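Local coordinates for esterase (Staphylococcus aureus subsp. aureus USA300_TCH1516, PDB 3D7R), which probably hydrolyses ester bonds, as a putative esterase of the alpha/beta hydrolase fold, at residues A[97-102]-A[128-133]. Residues are numbered along the deposited sequence; the frame is centred on the assembly and turned at random.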
loop_
_atom_site.group_PDB
_atom_site.type_symbol
_atom_site.label_atom_id
_atom_site.label_comp_id
_atom_site.label_asym_id
_atom_site.label_seq_id
_atom_site.Cartn_x
_atom_site.Cartn_y
_atom_site.Cartn_z
ATOM N N LYS A 97 14.578 13.767 -3.735
ATOM C CA LYS A 97 14.283 12.425 -3.231
ATOM C C LYS A 97 12.804 12.111 -3.455
ATOM O O LYS A 97 11.955 12.993 -3.324
ATOM C CB LYS A 97 14.662 12.301 -1.746
ATOM C CG LYS A 97 16.162 12.527 -1.463
ATOM C CD LYS A 97 16.516 12.459 0.014
ATOM C CE LYS A 97 15.834 13.569 0.869
ATOM N NZ LYS A 97 16.332 14.973 0.650
ATOM N N LYS A 98 12.502 10.864 -3.805
ATOM C CA LYS A 98 11.129 10.468 -4.137
ATOM C C LYS A 98 10.601 9.349 -3.246
ATOM O O LYS A 98 11.354 8.440 -2.870
ATOM C CB LYS A 98 11.040 9.969 -5.588
ATOM C CG LYS A 98 11.871 10.731 -6.634
ATOM C CD LYS A 98 11.226 12.042 -7.020
ATOM C CE LYS A 98 11.967 12.714 -8.191
ATOM N NZ LYS A 98 11.627 14.162 -8.213
ATOM N N ILE A 99 9.297 9.403 -2.953
ATOM C CA ILE A 99 8.568 8.240 -2.420
ATOM C C ILE A 99 7.580 7.788 -3.502
ATOM O O ILE A 99 6.684 8.545 -3.896
ATOM C CB ILE A 99 7.787 8.551 -1.126
ATOM C CG1 ILE A 99 8.747 8.856 0.025
ATOM C CG2 ILE A 99 6.863 7.358 -0.748
ATOM C CD1 ILE A 99 8.091 9.604 1.221
ATOM N N LEU A 100 7.779 6.579 -4.014
ATOM C CA LEU A 100 6.798 5.963 -4.901
ATOM C C LEU A 100 5.715 5.379 -4.014
ATOM O O LEU A 100 5.944 4.378 -3.328
ATOM C CB LEU A 100 7.448 4.854 -5.757
ATOM C CG LEU A 100 6.540 4.103 -6.741
ATOM C CD1 LEU A 100 5.703 5.080 -7.610
ATOM C CD2 LEU A 100 7.356 3.156 -7.626
ATOM N N TYR A 101 4.534 5.990 -4.024
ATOM C CA TYR A 101 3.471 5.559 -3.114
ATOM C C TYR A 101 2.426 4.695 -3.807
ATOM O O TYR A 101 1.762 5.169 -4.738
ATOM C CB TYR A 101 2.790 6.758 -2.403
ATOM C CG TYR A 101 1.964 6.282 -1.221
ATOM C CD1 TYR A 101 2.478 6.320 0.082
ATOM C CD2 TYR A 101 0.698 5.739 -1.413
ATOM C CE1 TYR A 101 1.736 5.843 1.154
ATOM C CE2 TYR A 101 -0.045 5.266 -0.354
ATOM C CZ TYR A 101 0.482 5.313 0.921
ATOM O OH TYR A 101 -0.261 4.828 1.959
ATOM N N ILE A 102 2.253 3.457 -3.326
ATOM C CA ILE A 102 1.288 2.501 -3.900
ATOM C C ILE A 102 0.063 2.407 -2.971
ATOM O O ILE A 102 0.131 1.804 -1.897
ATOM C CB ILE A 102 1.925 1.090 -4.116
ATOM C CG1 ILE A 102 3.305 1.174 -4.831
ATOM C CG2 ILE A 102 0.950 0.173 -4.862
ATOM C CD1 ILE A 102 3.321 1.937 -6.194
ATOM N N TYR A 128 10.269 14.616 0.935
ATOM C CA TYR A 128 10.413 13.892 -0.320
ATOM C C TYR A 128 9.262 14.292 -1.247
ATOM O O TYR A 128 8.205 14.706 -0.774
ATOM C CB TYR A 128 10.310 12.382 -0.079
ATOM C CG TYR A 128 11.530 11.728 0.546
ATOM C CD1 TYR A 128 12.160 12.282 1.667
ATOM C CD2 TYR A 128 12.030 10.540 0.030
ATOM C CE1 TYR A 128 13.271 11.661 2.247
ATOM C CE2 TYR A 128 13.152 9.910 0.599
ATOM C CZ TYR A 128 13.761 10.479 1.697
ATOM O OH TYR A 128 14.859 9.863 2.252
ATOM N N GLU A 129 9.464 14.166 -2.559
ATOM C CA GLU A 129 8.363 14.269 -3.495
ATOM C C GLU A 129 7.605 12.942 -3.508
ATOM O O GLU A 129 8.187 11.885 -3.807
ATOM C CB GLU A 129 8.876 14.580 -4.896
ATOM C CG GLU A 129 7.789 14.594 -5.936
ATOM C CD GLU A 129 8.287 15.128 -7.259
ATOM O OE1 GLU A 129 8.905 14.344 -8.019
ATOM O OE2 GLU A 129 8.028 16.323 -7.536
ATOM N N VAL A 130 6.314 12.997 -3.195
ATOM C CA VAL A 130 5.499 11.773 -3.147
ATOM C C VAL A 130 4.828 11.570 -4.499
ATOM O O VAL A 130 4.174 12.487 -5.024
ATOM C CB VAL A 130 4.460 11.831 -2.025
ATOM C CG1 VAL A 130 3.483 10.611 -2.095
ATOM C CG2 VAL A 130 5.163 11.891 -0.668
ATOM N N VAL A 131 5.006 10.379 -5.060
ATOM C CA VAL A 131 4.503 10.078 -6.406
ATOM C C VAL A 131 3.386 9.034 -6.305
ATOM O O VAL A 131 3.596 7.911 -5.806
ATOM C CB VAL A 131 5.637 9.593 -7.347
ATOM C CG1 VAL A 131 5.098 9.325 -8.766
ATOM C CG2 VAL A 131 6.789 10.638 -7.405
ATOM N N LEU A 132 2.211 9.430 -6.780
ATOM C CA LEU A 132 0.984 8.635 -6.679
ATOM C C LEU A 132 0.494 8.211 -8.071
ATOM O O LEU A 132 -0.269 8.933 -8.703
ATOM C CB LEU A 132 -0.109 9.453 -5.956
ATOM C CG LEU A 132 -1.520 8.848 -5.793
ATOM C CD1 LEU A 132 -1.476 7.546 -4.993
ATOM C CD2 LEU A 132 -2.509 9.861 -5.182
ATOM N N PRO A 133 0.944 7.032 -8.559
ATOM C CA PRO A 133 0.387 6.442 -9.796
ATOM C C PRO A 133 -1.012 5.830 -9.613
ATOM O O PRO A 133 -1.249 5.083 -8.661
ATOM C CB PRO A 133 1.397 5.362 -10.148
ATOM C CG PRO A 133 1.974 4.923 -8.793
ATOM C CD PRO A 133 2.011 6.206 -7.970
HETATM O O HOH W 1 -0.365 4.321 -6.118
#
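Lys-98 NZ reaches Glu-129 OE1 at 2.7 Å, a salt bridge between neighbours on parallel strands, and it meets the carboxylate from above its plane, 54° out. The lysine chain bends at chi2 (-77°), which brings its end across to the glutamate. Arg-88 shares OE1 and Asn-90 holds OE2, so strand 84-90, the neighbour of strand 129-133 on its other side, also holds the carboxylate. Four backbone bonds join the strands: Glu-129 N to Lys-97 O, Ile-99 N to Glu-129 O, Val-131 N to Ile-99 O (2.7 Å) and Tyr-101 N to Val-131 O. Where the pairing ends, Pro-133 has no N-H to give; a water instead donates to Tyr-101 O and Pro-133 O. At the start, Lys-97 CB sits over one face of the Tyr-128 ring, 3.7 Å from its centroid, and Ile-99 CG1 packs 3.7 Å from Tyr-128 CD2. Tyr-128 OH is hydrogen-bonded to Asp-319 OD1. Further along, Leu-100 CD1 meets Pro-133 CD at 3.9 Å; on the opposite face, Ile-99 and Val-130 lie against helix 113-126, which connects these two adjacent parallel strands as a beta-alpha-beta unit of the central hydrolase sheet. The buried carboxylate, paired with Lys-98 and Arg-88, is probably ionised.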